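Local structure of phenazine-1-carboxylate N-methyltransferase (Pseudomonas aeruginosa, 2IP2) at residues Trp110-Glu115 / Phe124-Gly129; Glu104-Ala109 / Glu130-Tyr135; Asp265-Val270 / Ala315-Val320; Glu279-Ser284 / Pro323-Met328. The protein methylates phenazine-1-carboxylate with S-adenosyl-L-methionine to give 5-methylphenazine-1-carboxylate, a step in the biosynthesis of the virulence-associated pigment pyocyanine. All blocks are in the same frame, centred on the assembly; numbering follows the deposited sequence.

Interaction 1: residues Trp110-Glu115 / Phe124-Gly129; sequences WTPACE and FELAFG
Pro112 and Leu126 meet in a small apolar surface contact between two short consecutive helices, 113-119 and 123-128, far from the residues predicted to bind S-adenosyl-L-methionine. Their side chains run past each other in opposite directions, and the proline ring brings CG to 3.8 Å from CB of Leu126. The CA atoms of these two residues, 6.8 Å apart, are the closest CA pair across the segments. Beyond CB, Leu126 reaches towards Glu115, which is modelled in two conformers, so its share of the contact is less certain. In one of them CG of Glu115 stands anti to the backbone N (chi1 178°) and the chain stays extended, so that its methylenes pass CD1 of Leu126 obliquely, CG at 3.6 Å. The carboxylate then comes beside the other branch, with OE2 3.5 Å from CD2 of Leu126.

The two helices are joined by a brief connection within the O-methyltransferase domain. Pro112 occupies the N-cap position of helix 113-119 and also lies in a type I turn from Trp110 to Ala113. Helix 123-128 gives way to Gly129, the first residue to leave helical geometry, with positive phi. On the flank of helix 113-119 turned from Leu126, Ala113 and Cys114 pack on Val27 and Leu31 of the second subunit. Just before this helix, the backbone carbonyls of Trp110 and Thr111 accept hydrogen bonds from Arg23 of that same neighbouring subunit.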
loop_
_atom_site.group_PDB
_atom_site.type_symbol
_atom_site.label_atom_id
_atom_site.label_comp_id
_atom_site.label_asym_id
_atom_site.label_seq_id
_atom_site.Cartn_x
_atom_site.Cartn_y
_atom_site.Cartn_z
ATOM N N TRP A 110 -9.936 6.635 -2.764
ATOM C CA TRP A 110 -9.058 5.902 -3.645
ATOM C C TRP A 110 -9.645 4.603 -4.152
ATOM O O TRP A 110 -9.025 3.881 -4.957
ATOM C CB TRP A 110 -7.695 5.668 -2.959
ATOM C CG TRP A 110 -6.734 6.734 -3.146
ATOM C CD1 TRP A 110 -6.453 7.783 -2.301
ATOM C CD2 TRP A 110 -5.808 6.840 -4.246
ATOM N NE1 TRP A 110 -5.418 8.553 -2.830
ATOM C CE2 TRP A 110 -5.001 7.980 -4.006
ATOM C CE3 TRP A 110 -5.607 6.085 -5.420
ATOM C CZ2 TRP A 110 -4.011 8.400 -4.888
ATOM C CZ3 TRP A 110 -4.609 6.532 -6.340
ATOM C CH2 TRP A 110 -3.838 7.672 -6.048
ATOM N N THR A 111 -10.843 4.259 -3.701
ATOM C CA THR A 111 -11.499 3.051 -4.219
ATOM C C THR A 111 -11.881 3.241 -5.720
ATOM O O THR A 111 -11.451 2.461 -6.541
ATOM C CB THR A 111 -12.662 2.645 -3.303
ATOM O OG1 THR A 111 -12.072 2.267 -2.066
ATOM C CG2 THR A 111 -13.495 1.477 -3.882
ATOM N N PRO A 112 -12.637 4.324 -6.088
ATOM C CA PRO A 112 -12.973 4.487 -7.534
ATOM C C PRO A 112 -11.885 5.161 -8.357
ATOM O O PRO A 112 -12.161 5.979 -9.271
ATOM C CB PRO A 112 -14.277 5.322 -7.489
ATOM C CG PRO A 112 -14.049 6.199 -6.300
ATOM C CD PRO A 112 -13.282 5.342 -5.245
ATOM N N ALA A 113 -10.631 4.805 -8.099
ATOM C CA ALA A 113 -9.539 5.524 -8.722
ATOM C C ALA A 113 -9.593 5.390 -10.270
ATOM O O ALA A 113 -9.192 6.305 -11.003
ATOM C CB ALA A 113 -8.218 4.966 -8.199
ATOM N N CYS A 114 -10.029 4.232 -10.756
ATOM C CA CYS A 114 -10.085 4.025 -12.228
ATOM C C CYS A 114 -11.080 4.998 -12.865
ATOM O O CYS A 114 -10.726 5.760 -13.741
ATOM C CB CYS A 114 -10.413 2.571 -12.543
ATOM S SG CYS A 114 -10.249 2.244 -14.334
ATOM N N GLU A 115 -12.297 5.009 -12.335
ATOM C CA GLU A 115 -13.358 5.861 -12.860
ATOM C C GLU A 115 -12.919 7.358 -12.766
ATOM O O GLU A 115 -13.200 8.188 -13.678
ATOM C CB GLU A 115 -14.693 5.641 -12.141
ATOM C CG GLU A 115 -15.834 6.563 -12.628
ATOM C CD GLU A 115 -17.161 6.340 -11.904
ATOM O OE1 GLU A 115 -17.243 5.420 -11.057
ATOM O OE2 GLU A 115 -18.139 7.086 -12.174
ATOM N N PHE A 124 -12.600 11.236 -4.511
ATOM C CA PHE A 124 -13.335 11.676 -3.304
ATOM C C PHE A 124 -14.807 12.015 -3.708
ATOM O O PHE A 124 -15.763 11.568 -3.083
ATOM C CB PHE A 124 -12.714 12.872 -2.593
ATOM C CG PHE A 124 -13.428 13.190 -1.295
ATOM C CD1 PHE A 124 -14.641 13.962 -1.296
ATOM C CD2 PHE A 124 -12.981 12.634 -0.100
ATOM C CE1 PHE A 124 -15.352 14.220 -0.104
ATOM C CE2 PHE A 124 -13.656 12.897 1.122
ATOM C CZ PHE A 124 -14.882 13.672 1.111
ATOM N N GLU A 125 -14.949 12.800 -4.759
ATOM C CA GLU A 125 -16.288 13.199 -5.240
ATOM C C GLU A 125 -17.097 11.981 -5.714
ATOM O O GLU A 125 -18.332 11.858 -5.431
ATOM C CB GLU A 125 -16.131 14.209 -6.362
ATOM C CG GLU A 125 -17.557 14.700 -6.846
ATOM C CD GLU A 125 -17.515 15.972 -7.640
ATOM O OE1 GLU A 125 -16.452 16.607 -7.721
ATOM O OE2 GLU A 125 -18.584 16.335 -8.149
ATOM N N LEU A 126 -16.441 11.057 -6.453
ATOM C CA LEU A 126 -17.145 9.822 -6.812
ATOM C C LEU A 126 -17.655 9.050 -5.599
ATOM O O LEU A 126 -18.803 8.584 -5.595
ATOM C CB LEU A 126 -16.311 8.935 -7.732
ATOM C CG LEU A 126 -16.020 9.554 -9.120
ATOM C CD1 LEU A 126 -14.990 8.622 -9.802
ATOM C CD2 LEU A 126 -17.291 9.676 -10.009
ATOM N N ALA A 127 -16.793 8.905 -4.587
ATOM C CA ALA A 127 -17.082 8.133 -3.372
ATOM C C ALA A 127 -18.181 8.766 -2.498
ATOM O O ALA A 127 -18.979 8.055 -1.890
ATOM C CB ALA A 127 -15.825 8.004 -2.510
ATOM N N PHE A 128 -18.169 10.087 -2.387
ATOM C CA PHE A 128 -19.031 10.744 -1.349
ATOM C C PHE A 128 -20.216 11.464 -2.016
ATOM O O PHE A 128 -21.178 11.897 -1.335
ATOM C CB PHE A 128 -18.183 11.678 -0.460
ATOM C CG PHE A 128 -17.335 10.927 0.538
ATOM C CD1 PHE A 128 -17.845 10.575 1.789
ATOM C CD2 PHE A 128 -16.017 10.578 0.233
ATOM C CE1 PHE A 128 -17.077 9.839 2.705
ATOM C CE2 PHE A 128 -15.248 9.844 1.103
ATOM C CZ PHE A 128 -15.752 9.470 2.372
ATOM N N GLY A 129 -20.140 11.618 -3.334
ATOM C CA GLY A 129 -21.216 12.296 -4.072
ATOM C C GLY A 129 -21.182 13.800 -3.827
ATOM O O GLY A 129 -22.219 14.485 -3.944
#

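Interaction 2: residues Glu104-Ala109 / Glu130-Tyr135; sequences EEFHAA and EDFYSY
Glu105 and Phe132, with Phe106 and Tyr135 close behind, account for the surface buried where helix 105-109 meets the start of helix 132-138. The contact has a polar half and an aromatic half. In the first, the phenol of Tyr135 donates to Glu105, with OH 2.8 Å from OE2, and the bond falls on the anti lone pair of that oxygen, away from OE1. The acid oxygen lies at the edge of the phenol ring, near its plane, while the carboxylate itself is turned 62° from the ring. A bend at chi2 (85°) folds the Glu105 chain, and its CG also passes 4.1 Å from CE2 of Tyr135.

In the aromatic half, Phe106 and Phe132 meet obliquely with their centroids 5.5 Å apart and their planes at 37°. The closest atoms are CE1 of Phe106 and CE1 of Phe132, at 3.6 Å. Next to them, CZ of Phe106 lies 3.8 Å from CZ of Phe132. An edge-to-face partner, Phe124, joins Phe132 to the preceding helix 123-128. Asp131 N-caps helix 132-138, its OD2 accepting from the backbone N of Ser134 at 3.2 Å.

This is all-helical packing beside the dimer interface, where His107 in helix 105-109 meets His107 of the second subunit. OE2 of Glu105 also forms a salt bridge with Arg145 of helix 140-150. A buried acid is thus met by a phenol and a guanidinium on one oxygen, an environment that would be expected to favour its ionised form.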
loop_
_atom_site.group_PDB
_atom_site.type_symbol
_atom_site.label_atom_id
_atom_site.label_comp_id
_atom_site.label_asym_id
_atom_site.label_seq_id
_atom_site.Cartn_x
_atom_site.Cartn_y
_atom_site.Cartn_z
ATOM N N GLU A 104 -9.699 6.333 6.191
ATOM C CA GLU A 104 -11.166 6.417 6.193
ATOM C C GLU A 104 -11.539 7.170 4.959
ATOM O O GLU A 104 -11.626 6.564 3.895
ATOM C CB GLU A 104 -11.652 7.030 7.513
ATOM C CG GLU A 104 -11.462 6.015 8.667
ATOM C CD GLU A 104 -11.598 6.544 10.121
ATOM O OE1 GLU A 104 -12.024 7.728 10.347
ATOM O OE2 GLU A 104 -11.243 5.728 11.032
ATOM N N GLU A 105 -11.702 8.515 5.045
ATOM C CA GLU A 105 -12.119 9.279 3.896
ATOM C C GLU A 105 -11.242 9.030 2.648
ATOM O O GLU A 105 -11.773 8.880 1.564
ATOM C CB GLU A 105 -12.022 10.756 4.210
ATOM C CG GLU A 105 -13.293 11.323 4.767
ATOM C CD GLU A 105 -13.410 11.123 6.266
ATOM O OE1 GLU A 105 -12.517 10.488 6.882
ATOM O OE2 GLU A 105 -14.409 11.660 6.821
ATOM N N PHE A 106 -9.919 9.062 2.786
ATOM C CA PHE A 106 -9.110 8.867 1.564
ATOM C C PHE A 106 -8.995 7.424 1.059
ATOM O O PHE A 106 -8.739 7.184 -0.133
ATOM C CB PHE A 106 -7.761 9.506 1.695
ATOM C CG PHE A 106 -7.822 11.021 1.731
ATOM C CD1 PHE A 106 -8.897 11.722 1.108
ATOM C CD2 PHE A 106 -6.787 11.738 2.360
ATOM C CE1 PHE A 106 -8.892 13.165 1.091
ATOM C CE2 PHE A 106 -6.789 13.144 2.380
ATOM C CZ PHE A 106 -7.811 13.854 1.713
ATOM N N HIS A 107 -9.192 6.472 1.947
ATOM C CA HIS A 107 -9.344 5.058 1.498
ATOM C C HIS A 107 -10.624 4.936 0.646
ATOM O O HIS A 107 -10.638 4.285 -0.414
ATOM C CB HIS A 107 -9.467 4.135 2.712
ATOM C CG HIS A 107 -9.706 2.693 2.355
ATOM N ND1 HIS A 107 -8.693 1.851 1.942
ATOM C CD2 HIS A 107 -10.840 1.947 2.354
ATOM C CE1 HIS A 107 -9.191 0.641 1.686
ATOM N NE2 HIS A 107 -10.493 0.676 1.932
ATOM N N ALA A 108 -11.710 5.555 1.121
ATOM C CA ALA A 108 -12.909 5.616 0.297
ATOM C C ALA A 108 -12.671 6.300 -1.035
ATOM O O ALA A 108 -13.159 5.840 -2.088
ATOM C CB ALA A 108 -14.012 6.363 1.058
ATOM N N ALA A 109 -11.931 7.397 -0.999
ATOM C CA ALA A 109 -11.623 8.228 -2.220
ATOM C C ALA A 109 -10.845 7.472 -3.261
ATOM O O ALA A 109 -10.973 7.710 -4.514
ATOM C CB ALA A 109 -10.821 9.468 -1.813
ATOM N N GLU A 130 -20.006 14.306 -3.490
ATOM C CA GLU A 130 -19.824 15.682 -3.026
ATOM C C GLU A 130 -18.348 16.081 -3.112
ATOM O O GLU A 130 -17.462 15.258 -2.777
ATOM C CB GLU A 130 -20.270 15.758 -1.553
ATOM C CG GLU A 130 -20.333 17.143 -1.017
ATOM C CD GLU A 130 -20.740 17.203 0.474
ATOM O OE1 GLU A 130 -20.769 16.179 1.153
ATOM O OE2 GLU A 130 -21.019 18.302 0.970
ATOM N N ASP A 131 -18.051 17.317 -3.506
ATOM C CA ASP A 131 -16.665 17.674 -3.621
ATOM C C ASP A 131 -16.024 17.828 -2.247
ATOM O O ASP A 131 -16.708 18.139 -1.256
ATOM C CB ASP A 131 -16.438 18.876 -4.557
ATOM C CG ASP A 131 -16.676 20.189 -3.880
ATOM O OD1 ASP A 131 -17.828 20.673 -3.943
ATOM O OD2 ASP A 131 -15.722 20.751 -3.298
ATOM N N PHE A 132 -14.715 17.599 -2.191
ATOM C CA PHE A 132 -13.973 17.532 -0.930
ATOM C C PHE A 132 -14.150 18.764 -0.002
ATOM O O PHE A 132 -14.481 18.617 1.183
ATOM C CB PHE A 132 -12.468 17.337 -1.226
ATOM C CG PHE A 132 -11.612 17.159 0.019
ATOM C CD1 PHE A 132 -11.830 16.077 0.858
ATOM C CD2 PHE A 132 -10.676 18.125 0.396
ATOM C CE1 PHE A 132 -11.067 15.885 2.034
ATOM C CE2 PHE A 132 -9.898 17.941 1.581
ATOM C CZ PHE A 132 -10.125 16.801 2.388
ATOM N N TYR A 133 -13.858 19.950 -0.523
ATOM C CA TYR A 133 -13.969 21.161 0.309
ATOM C C TYR A 133 -15.411 21.508 0.653
ATOM O O TYR A 133 -15.651 22.019 1.742
ATOM C CB TYR A 133 -13.245 22.383 -0.281
ATOM C CG TYR A 133 -11.760 22.167 -0.227
ATOM C CD1 TYR A 133 -11.111 22.044 1.007
ATOM C CD2 TYR A 133 -11.006 22.012 -1.415
ATOM C CE1 TYR A 133 -9.725 21.795 1.078
ATOM C CE2 TYR A 133 -9.632 21.764 -1.362
ATOM C CZ TYR A 133 -9.001 21.658 -0.113
ATOM O OH TYR A 133 -7.632 21.418 -0.061
ATOM N N SER A 134 -16.351 21.173 -0.221
ATOM C CA SER A 134 -17.790 21.337 0.152
ATOM C C SER A 134 -18.140 20.437 1.325
ATOM O O SER A 134 -18.808 20.896 2.274
ATOM C CB SER A 134 -18.732 21.054 -1.003
ATOM O OG SER A 134 -18.482 21.963 -2.043
ATOM N N TYR A 135 -17.692 19.168 1.248
ATOM C CA TYR A 135 -17.824 18.172 2.354
ATOM C C TYR A 135 -17.248 18.646 3.682
ATOM O O TYR A 135 -17.899 18.464 4.716
ATOM C CB TYR A 135 -17.160 16.829 1.944
ATOM C CG TYR A 135 -17.095 15.734 2.973
ATOM C CD1 TYR A 135 -18.173 14.893 3.197
ATOM C CD2 TYR A 135 -15.914 15.505 3.701
ATOM C CE1 TYR A 135 -18.102 13.851 4.164
ATOM C CE2 TYR A 135 -15.833 14.480 4.650
ATOM C CZ TYR A 135 -16.932 13.686 4.887
ATOM O OH TYR A 135 -16.850 12.673 5.817
#

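Interaction 3: residues Asp265-Val270 / Ala315-Val320; sequences DGRVVV and AVERIV
The C-terminal edge of the Rossmann-like methyltransferase sheet supplies this contact, a salt bridge that reaches over an intervening strand. Strands 267-272 and 314-322 are not neighbours: strand 326-333 runs between them, antiparallel to both, and the closest CA atoms across the contact, those of Arg267 and Glu317, are 9.2 Å apart. Side chains alone cover the gap. NE of Arg267 donates to OE1 of Glu317 at 2.7 Å, with an N-H...O angle of 150°. The acceptor is approached nearly along its C-O axis and sits at the guanidinium edge, tilted 18° from its plane. Guanidinium and carboxylate planes stand 84° apart, which excludes the side-by-side two-bond pairing of arginine and acid.

A bend at chi2 lifts the Arg267 chain from its strand, whereas Glu317 extends to meet it. Glu317 belongs to a classic beta bulge, since it and Arg318 both face Val330 of the middle strand, and the side chain of Arg267 also touches Ala332 of that strand.

The far end of the guanidinium is held within its own segment. NH2 of Arg267 donates to the carbonyl O of Gly266 at 3.2 Å, from above the carbonyl plane, and makes a weak, equally long salt bridge to OD1 of Asp265. One arginine therefore lies between two acids whose nearest oxygens, OD1 of Asp265 and OE1 of Glu317, are 6.9 Å apart. On this surface the positive charge would be expected to offset both carboxylates, with the shorter bond being the one that spans the strands.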
loop_
_atom_site.group_PDB
_atom_site.type_symbol
_atom_site.label_atom_id
_atom_site.label_comp_id
_atom_site.label_asym_id
_atom_site.label_seq_id
_atom_site.Cartn_x
_atom_site.Cartn_y
_atom_site.Cartn_z
ATOM N N ASP A 265 14.445 45.093 1.246
ATOM C CA ASP A 265 15.168 43.838 1.485
ATOM C C ASP A 265 14.204 42.747 2.048
ATOM O O ASP A 265 14.662 41.749 2.640
ATOM C CB ASP A 265 16.366 44.113 2.433
ATOM C CG ASP A 265 17.202 42.890 2.739
ATOM O OD1 ASP A 265 17.914 42.421 1.822
ATOM O OD2 ASP A 265 17.205 42.437 3.915
ATOM N N GLY A 266 12.884 42.946 1.851
ATOM C CA GLY A 266 11.871 41.949 2.277
ATOM C C GLY A 266 12.026 40.678 1.458
ATOM O O GLY A 266 12.699 40.681 0.412
ATOM N N ARG A 267 11.362 39.595 1.900
ATOM C CA ARG A 267 11.461 38.321 1.193
ATOM C C ARG A 267 10.042 37.833 0.986
ATOM O O ARG A 267 9.188 38.103 1.805
ATOM C CB ARG A 267 12.252 37.255 2.005
ATOM C CG ARG A 267 13.798 37.514 2.179
ATOM C CD ARG A 267 14.438 37.747 0.788
ATOM N NE ARG A 267 15.895 37.901 0.798
ATOM C CZ ARG A 267 16.524 39.084 0.725
ATOM N NH1 ARG A 267 17.844 39.129 0.721
ATOM N NH2 ARG A 267 15.837 40.227 0.670
ATOM N N VAL A 268 9.814 37.154 -0.135
ATOM C CA VAL A 268 8.617 36.336 -0.313
ATOM C C VAL A 268 9.097 34.892 -0.175
ATOM O O VAL A 268 10.182 34.522 -0.670
ATOM C CB VAL A 268 7.917 36.591 -1.660
ATOM C CG1 VAL A 268 7.051 35.417 -2.079
ATOM C CG2 VAL A 268 7.059 37.882 -1.599
ATOM N N VAL A 269 8.319 34.089 0.561
ATOM C CA VAL A 269 8.720 32.719 0.869
ATOM C C VAL A 269 7.536 31.815 0.476
ATOM O O VAL A 269 6.445 31.919 1.055
ATOM C CB VAL A 269 9.063 32.545 2.387
ATOM C CG1 VAL A 269 9.234 31.008 2.755
ATOM C CG2 VAL A 269 10.325 33.373 2.769
ATOM N N VAL A 270 7.745 30.994 -0.556
ATOM C CA VAL A 270 6.717 30.112 -1.064
ATOM C C VAL A 270 6.969 28.724 -0.456
ATOM O O VAL A 270 8.100 28.173 -0.525
ATOM C CB VAL A 270 6.815 30.010 -2.578
ATOM C CG1 VAL A 270 5.811 28.996 -3.100
ATOM C CG2 VAL A 270 6.623 31.412 -3.258
ATOM N N ALA A 315 13.432 37.393 -7.726
ATOM C CA ALA A 315 14.646 36.601 -7.933
ATOM C C ALA A 315 14.813 35.548 -6.825
ATOM O O ALA A 315 14.955 35.903 -5.675
ATOM C CB ALA A 315 15.883 37.533 -7.917
ATOM N N VAL A 316 14.828 34.261 -7.186
ATOM C CA VAL A 316 15.058 33.192 -6.197
ATOM C C VAL A 316 16.423 33.269 -5.591
ATOM O O VAL A 316 17.438 33.332 -6.300
ATOM C CB VAL A 316 14.879 31.762 -6.780
ATOM C CG1 VAL A 316 15.122 30.734 -5.683
ATOM C CG2 VAL A 316 13.502 31.628 -7.330
ATOM N N GLU A 317 16.439 33.257 -4.267
ATOM C CA GLU A 317 17.658 33.306 -3.470
ATOM C C GLU A 317 18.075 31.924 -2.963
ATOM O O GLU A 317 19.263 31.594 -2.865
ATOM C CB GLU A 317 17.428 34.210 -2.271
ATOM C CG GLU A 317 18.426 33.993 -1.136
ATOM C CD GLU A 317 17.996 34.642 0.147
ATOM O OE1 GLU A 317 17.432 35.764 0.075
ATOM O OE2 GLU A 317 18.198 34.020 1.220
ATOM N N ARG A 318 17.083 31.106 -2.618
ATOM C CA ARG A 318 17.363 29.833 -1.985
ATOM C C ARG A 318 16.246 28.898 -2.292
ATOM O O ARG A 318 15.097 29.325 -2.281
ATOM C CB ARG A 318 17.267 30.012 -0.480
ATOM C CG ARG A 318 18.467 29.899 0.257
ATOM C CD ARG A 318 18.132 30.367 1.648
ATOM N NE ARG A 318 18.258 29.262 2.576
ATOM C CZ ARG A 318 18.087 29.382 3.874
ATOM N NH1 ARG A 318 17.775 30.560 4.395
ATOM N NH2 ARG A 318 18.242 28.312 4.634
ATOM N N ILE A 319 16.565 27.617 -2.484
ATOM C CA ILE A 319 15.532 26.581 -2.485
ATOM C C ILE A 319 15.934 25.556 -1.465
ATOM O O ILE A 319 17.070 25.045 -1.518
ATOM C CB ILE A 319 15.390 25.912 -3.881
ATOM C CG1 ILE A 319 15.086 26.977 -4.938
ATOM C CG2 ILE A 319 14.309 24.782 -3.873
ATOM C CD1 ILE A 319 15.075 26.424 -6.374
ATOM N N VAL A 320 15.020 25.216 -0.553
ATOM C CA VAL A 320 15.331 24.232 0.500
ATOM C C VAL A 320 14.303 23.093 0.469
ATOM O O VAL A 320 13.097 23.361 0.372
ATOM C CB VAL A 320 15.336 24.919 1.913
ATOM C CG1 VAL A 320 15.568 23.897 3.081
ATOM C CG2 VAL A 320 16.344 26.035 1.988
#

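Interaction 4: residues Glu279-Ser284 / Pro323-Met328; sequences EPSPMS and PMETRM
Glu325 meets the N-terminus of helix 282-295 with its carboxylate, and the closest part of the contact is where OE1 takes a single hydrogen bond. OG of Ser281 donates to OE1 of Glu325 at 2.8 Å, reaching it from above the carboxylate plane rather than within it. The same serine N-caps the helix: OG, at chi1 65°, also accepts from the backbone N of Ser284, 3.2 Å away, so a single hydroxyl ties the acid to the helix end. Ser284 closes the turn from the other direction, its OG donating to the carbonyl O of Ser281 at 2.8 Å in the carbonyl plane, on a lone pair. Its CB adds a carbon contact to OE1 of Glu325 at 3.6 Å. A negative group at a helix N-terminus would be expected to be stabilised by the helix dipole.

Towards Met283 the contact is looser and carries no hydrogen bond. CB of Met283 lies 3.7 Å from OE2 of Glu325 and equally far from CG of that residue, while the methionine chain bends at chi2 and chi3, carrying the sulfur away from Glu325. Glu325, bent at chi2, contributes more than half of the buried surface but stays partly exposed.

Glu325 lies just ahead of strand 326-333, which runs between strands 267-272 and 314-322; a short connection leads from strand 314-322 into it. Helix 282-295 follows strand 267-272 in the chain, and its Trp287 also touches Glu325. On the neighbouring subunit, Thr17 packs on Met283, Phe68 on Pro282 and Ile13 on Met324.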
loop_
_atom_site.group_PDB
_atom_site.type_symbol
_atom_site.label_atom_id
_atom_site.label_comp_id
_atom_site.label_asym_id
_atom_site.label_seq_id
_atom_site.Cartn_x
_atom_site.Cartn_y
_atom_site.Cartn_z
ATOM N N GLU A 279 14.067 14.593 -12.862
ATOM C CA GLU A 279 13.987 13.283 -12.184
ATOM C C GLU A 279 13.185 13.360 -10.878
ATOM O O GLU A 279 13.749 13.358 -9.788
ATOM C CB GLU A 279 15.381 12.702 -11.920
ATOM C CG GLU A 279 16.044 12.019 -13.127
ATOM C CD GLU A 279 15.444 10.647 -13.476
ATOM O OE1 GLU A 279 14.889 9.959 -12.559
ATOM O OE2 GLU A 279 15.560 10.257 -14.683
ATOM N N PRO A 280 11.855 13.353 -10.975
ATOM C CA PRO A 280 11.104 13.619 -9.749
ATOM C C PRO A 280 11.234 12.498 -8.707
ATOM O O PRO A 280 11.350 11.292 -9.072
ATOM C CB PRO A 280 9.654 13.676 -10.244
ATOM C CG PRO A 280 9.618 12.757 -11.440
ATOM C CD PRO A 280 10.977 12.997 -12.105
ATOM N N SER A 281 11.151 12.872 -7.428
ATOM C CA SER A 281 11.125 11.875 -6.360
ATOM C C SER A 281 9.839 11.096 -6.453
ATOM O O SER A 281 8.776 11.690 -6.655
ATOM C CB SER A 281 11.221 12.489 -4.977
ATOM O OG SER A 281 10.091 13.267 -4.722
ATOM N N PRO A 282 9.931 9.761 -6.372
ATOM C CA PRO A 282 8.692 8.964 -6.434
ATOM C C PRO A 282 7.601 9.457 -5.483
ATOM O O PRO A 282 6.425 9.575 -5.880
ATOM C CB PRO A 282 9.170 7.563 -6.068
ATOM C CG PRO A 282 10.620 7.552 -6.731
ATOM C CD PRO A 282 11.153 8.909 -6.318
ATOM N N MET A 283 7.974 9.774 -4.254
ATOM C CA MET A 283 6.954 10.278 -3.306
ATOM C C MET A 283 6.279 11.611 -3.717
ATOM O O MET A 283 5.120 11.811 -3.456
ATOM C CB MET A 283 7.514 10.400 -1.890
ATOM C CG MET A 283 7.679 9.069 -1.185
ATOM S SD MET A 283 6.150 8.061 -1.120
ATOM C CE MET A 283 5.029 9.163 -0.324
ATOM N N SER A 284 6.981 12.514 -4.398
ATOM C CA SER A 284 6.379 13.791 -4.813
ATOM C C SER A 284 5.275 13.559 -5.860
ATOM O O SER A 284 4.205 14.235 -5.866
ATOM C CB SER A 284 7.480 14.741 -5.347
ATOM O OG SER A 284 7.900 14.378 -6.675
ATOM N N PRO A 323 10.678 18.662 5.171
ATOM C CA PRO A 323 10.024 17.354 5.338
ATOM C C PRO A 323 8.747 17.164 4.526
ATOM O O PRO A 323 8.074 18.145 4.157
ATOM C CB PRO A 323 9.701 17.294 6.857
ATOM C CG PRO A 323 10.652 18.233 7.495
ATOM C CD PRO A 323 10.903 19.344 6.464
ATOM N N MET A 324 8.433 15.883 4.276
ATOM C CA MET A 324 7.225 15.437 3.606
ATOM C C MET A 324 7.069 16.068 2.243
ATOM O O MET A 324 6.010 16.632 1.921
ATOM C CB MET A 324 6.010 15.704 4.478
ATOM C CG MET A 324 6.339 15.477 5.944
ATOM S SD MET A 324 4.939 14.833 6.831
ATOM C CE MET A 324 3.961 14.144 5.454
ATOM N N GLU A 325 8.152 15.989 1.460
ATOM C CA GLU A 325 8.158 16.403 0.070
ATOM C C GLU A 325 7.710 17.865 -0.148
ATOM O O GLU A 325 7.161 18.190 -1.197
ATOM C CB GLU A 325 7.355 15.414 -0.825
ATOM C CG GLU A 325 7.915 13.975 -0.909
ATOM C CD GLU A 325 9.314 13.883 -1.532
ATOM O OE1 GLU A 325 9.632 14.712 -2.408
ATOM O OE2 GLU A 325 10.081 12.974 -1.153
ATOM N N THR A 326 7.995 18.758 0.804
ATOM C CA THR A 326 7.585 20.169 0.594
ATOM C C THR A 326 8.815 21.021 0.318
ATOM O O THR A 326 9.922 20.656 0.695
ATOM C CB THR A 326 6.736 20.778 1.762
ATOM O OG1 THR A 326 6.891 22.217 1.823
ATOM C CG2 THR A 326 7.129 20.223 3.063
ATOM N N ARG A 327 8.622 22.124 -0.385
ATOM C CA ARG A 327 9.770 22.941 -0.789
ATOM C C ARG A 327 9.625 24.277 -0.139
ATOM O O ARG A 327 8.496 24.763 0.025
ATOM C CB ARG A 327 9.741 23.184 -2.270
ATOM C CG ARG A 327 11.068 23.008 -2.907
ATOM C CD ARG A 327 10.949 21.811 -3.838
ATOM N NE ARG A 327 12.092 20.921 -3.746
ATOM C CZ ARG A 327 12.258 19.844 -4.513
ATOM N NH1 ARG A 327 11.365 19.516 -5.447
ATOM N NH2 ARG A 327 13.325 19.103 -4.349
ATOM N N MET A 328 10.756 24.912 0.162
ATOM C CA MET A 328 10.706 26.306 0.631
ATOM C C MET A 328 11.493 27.083 -0.409
ATOM O O MET A 328 12.662 26.787 -0.616
ATOM C CB MET A 328 11.352 26.476 2.003
ATOM C CG MET A 328 11.361 27.987 2.478
ATOM S SD MET A 328 12.123 28.208 4.109
ATOM C CE MET A 328 13.858 28.080 3.655
#

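Interactions 1 and 2 belong to one cluster of short helices: interaction 1 is nested within the chain loop closed by interaction 2, and they touch where Phe124 packs on Tyr135. Interaction 2 is buried, aromatic and acid-bearing; interaction 1 lies at the surface and is mainly aliphatic. Interactions 3 and 4 both reach the seven-stranded sheet, and their segments alternate along the chain. Interaction 3 is a surface salt bridge across a strand, whereas interaction 4, partly buried, uses a neutral serine to hold an acid at a helix end. Only interaction 3 has no contact with the second subunit, and it lies opposite interactions 1 and 2 about the chain's centre.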